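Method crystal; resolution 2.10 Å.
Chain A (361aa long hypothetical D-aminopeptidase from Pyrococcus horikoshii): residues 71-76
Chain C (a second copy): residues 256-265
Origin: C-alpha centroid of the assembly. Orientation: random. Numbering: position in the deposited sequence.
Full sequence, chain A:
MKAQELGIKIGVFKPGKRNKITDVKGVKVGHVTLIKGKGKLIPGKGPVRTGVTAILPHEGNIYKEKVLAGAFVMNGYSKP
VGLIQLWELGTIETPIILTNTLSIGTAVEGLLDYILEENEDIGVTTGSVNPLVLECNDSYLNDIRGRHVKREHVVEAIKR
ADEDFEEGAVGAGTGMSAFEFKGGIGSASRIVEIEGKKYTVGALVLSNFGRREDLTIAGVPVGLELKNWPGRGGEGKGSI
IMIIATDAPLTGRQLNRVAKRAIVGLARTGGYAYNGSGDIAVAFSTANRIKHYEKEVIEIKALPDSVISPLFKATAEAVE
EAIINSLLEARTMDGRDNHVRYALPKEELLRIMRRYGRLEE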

# COMPACT_ATOMS: atom_id res chain seq x y z
N ALA A 71 1.42 -3.36 -11.08
CA ALA A 71 0.57 -4.49 -10.72
C ALA A 71 -0.40 -4.14 -9.59
O ALA A 71 -0.15 -3.23 -8.80
CB ALA A 71 1.42 -5.67 -10.32
N PHE A 72 -1.51 -4.87 -9.54
CA PHE A 72 -2.52 -4.66 -8.53
C PHE A 72 -3.10 -5.97 -8.02
O PHE A 72 -3.52 -6.83 -8.80
CB PHE A 72 -3.67 -3.81 -9.07
CG PHE A 72 -4.84 -3.69 -8.12
CD1 PHE A 72 -4.69 -3.06 -6.89
CD2 PHE A 72 -6.08 -4.22 -8.47
CE1 PHE A 72 -5.77 -2.96 -6.02
CE2 PHE A 72 -7.16 -4.13 -7.60
CZ PHE A 72 -7.01 -3.50 -6.38
N VAL A 73 -3.11 -6.13 -6.70
CA VAL A 73 -3.68 -7.34 -6.12
C VAL A 73 -5.09 -6.97 -5.69
O VAL A 73 -5.27 -6.17 -4.77
CB VAL A 73 -2.89 -7.79 -4.88
CG1 VAL A 73 -3.52 -9.06 -4.29
CG2 VAL A 73 -1.43 -8.05 -5.26
N MET A 74 -6.10 -7.52 -6.38
CA MET A 74 -7.48 -7.25 -6.01
C MET A 74 -7.79 -8.10 -4.78
O MET A 74 -8.34 -7.62 -3.79
CB MET A 74 -8.43 -7.61 -7.16
CG MET A 74 -9.91 -7.51 -6.78
SD MET A 74 -10.44 -5.87 -6.24
CE MET A 74 -12.18 -5.98 -6.53
N ASN A 75 -7.43 -9.38 -4.84
CA ASN A 75 -7.61 -10.28 -3.72
C ASN A 75 -6.38 -11.17 -3.64
O ASN A 75 -6.11 -11.95 -4.56
CB ASN A 75 -8.88 -11.12 -3.86
CG ASN A 75 -9.19 -11.93 -2.60
OD1 ASN A 75 -9.14 -11.40 -1.49
ND2 ASN A 75 -9.52 -13.20 -2.77
N GLY A 76 -5.64 -11.03 -2.55
CA GLY A 76 -4.42 -11.78 -2.34
C GLY A 76 -4.47 -13.24 -1.92
O GLY A 76 -3.53 -13.72 -1.28
N ASN C 256 -11.07 -3.57 4.87
CA ASN C 256 -10.35 -2.97 3.75
C ASN C 256 -10.78 -3.80 2.55
O ASN C 256 -11.00 -3.27 1.46
CB ASN C 256 -8.83 -3.07 3.94
CG ASN C 256 -8.27 -1.95 4.82
OD1 ASN C 256 -8.74 -0.82 4.77
ND2 ASN C 256 -7.26 -2.27 5.62
N ARG C 257 -10.92 -5.11 2.77
CA ARG C 257 -11.34 -6.04 1.73
C ARG C 257 -12.76 -5.71 1.29
O ARG C 257 -13.06 -5.66 0.09
CB ARG C 257 -11.30 -7.49 2.24
CG ARG C 257 -9.95 -7.96 2.82
CD ARG C 257 -10.00 -9.45 3.20
NE ARG C 257 -9.89 -10.32 2.03
CZ ARG C 257 -10.22 -11.61 2.01
NH1 ARG C 257 -10.72 -12.20 3.10
NH2 ARG C 257 -10.05 -12.31 0.89
N VAL C 258 -13.63 -5.49 2.27
CA VAL C 258 -15.02 -5.15 1.99
C VAL C 258 -15.10 -3.89 1.13
O VAL C 258 -15.84 -3.85 0.15
CB VAL C 258 -15.79 -4.89 3.30
CG1 VAL C 258 -17.19 -4.41 2.99
CG2 VAL C 258 -15.84 -6.17 4.13
N ALA C 259 -14.35 -2.87 1.50
CA ALA C 259 -14.35 -1.61 0.76
C ALA C 259 -13.97 -1.81 -0.71
O ALA C 259 -14.53 -1.16 -1.59
CB ALA C 259 -13.40 -0.61 1.45
N LYS C 260 -13.03 -2.71 -0.98
CA LYS C 260 -12.61 -2.98 -2.36
C LYS C 260 -13.77 -3.54 -3.19
O LYS C 260 -13.94 -3.19 -4.36
CB LYS C 260 -11.47 -4.01 -2.40
CG LYS C 260 -10.10 -3.49 -2.03
CD LYS C 260 -9.05 -4.58 -2.24
CE LYS C 260 -7.65 -4.05 -2.06
NZ LYS C 260 -6.65 -4.99 -2.63
N ARG C 261 -14.57 -4.42 -2.58
CA ARG C 261 -15.68 -5.04 -3.28
C ARG C 261 -16.72 -4.05 -3.80
O ARG C 261 -17.50 -4.36 -4.70
CB ARG C 261 -16.35 -6.09 -2.36
CG ARG C 261 -15.39 -7.20 -1.89
CD ARG C 261 -14.68 -7.85 -3.09
NE ARG C 261 -13.87 -9.03 -2.76
CZ ARG C 261 -12.68 -8.99 -2.18
NH1 ARG C 261 -12.14 -7.83 -1.84
NH2 ARG C 261 -12.01 -10.11 -1.96
N ALA C 262 -16.72 -2.84 -3.25
CA ALA C 262 -17.67 -1.83 -3.71
C ALA C 262 -17.35 -1.45 -5.16
O ALA C 262 -18.24 -1.06 -5.91
CB ALA C 262 -17.60 -0.60 -2.82
N ILE C 263 -16.08 -1.57 -5.54
CA ILE C 263 -15.67 -1.24 -6.90
C ILE C 263 -16.28 -2.21 -7.91
O ILE C 263 -16.44 -1.89 -9.08
CB ILE C 263 -14.14 -1.24 -7.04
CG1 ILE C 263 -13.53 -0.31 -6.00
CG2 ILE C 263 -13.73 -0.75 -8.44
CD1 ILE C 263 -14.03 1.11 -6.07
N VAL C 264 -16.63 -3.40 -7.44
CA VAL C 264 -17.26 -4.39 -8.30
C VAL C 264 -18.61 -3.83 -8.74
O VAL C 264 -18.99 -3.95 -9.91
CB VAL C 264 -17.46 -5.74 -7.56
CG1 VAL C 264 -18.31 -6.67 -8.40
CG2 VAL C 264 -16.12 -6.38 -7.28
N GLY C 265 -19.33 -3.20 -7.81
CA GLY C 265 -20.63 -2.63 -8.13
C GLY C 265 -20.53 -1.39 -9.02
O GLY C 265 -21.36 -1.18 -9.91
O HOH W 1 -9.22 -8.14 -1.42

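Residues 71-73 of chain A run as a strand, and the chain turns a corner at M74(A). Chain C contributes a helix, kinked at I263(C) and V264(C), whose N atoms bond to the carbonyls three residues back and not to those four back. The backbones keep their distance, M74(A) CA lying 7.6 Å from K260(C) CA, so side chains must bridge the gap.

K260(C) points toward the strand, and its long, nearly extended chain carries the ammonium to carbonyls at the corner. K260(C) NZ makes a weak hydrogen bond to M74(A) O at 3.3 Å and lies 2.8 Å from V73(A) O. The F72(A) ring packs nearby, its CE1 4.0 Å from K260(C) NZ.

N75(A) supplies a compact amide whose OD1 is shared by two arginines, one helical turn apart. R257(C) NH2 donates a nearly straight hydrogen bond to N75(A) OD1 at 2.7 Å; R261(C) NH2 adds a weak, more bent one at 3.2 Å. Both guanidiniums present their edges, where the N-H groups point. A water donates to M74(A) O at 2.6 Å and accepts from R261(C) NH1 at 3.0 Å, linking backbone to arginine.

M74(A) is buried, and its flexible thioether chain suits the space beside the helix: M74(A) CE meets V264(C) CG2 at 4.0 Å, an apolar contact beside the polar cluster.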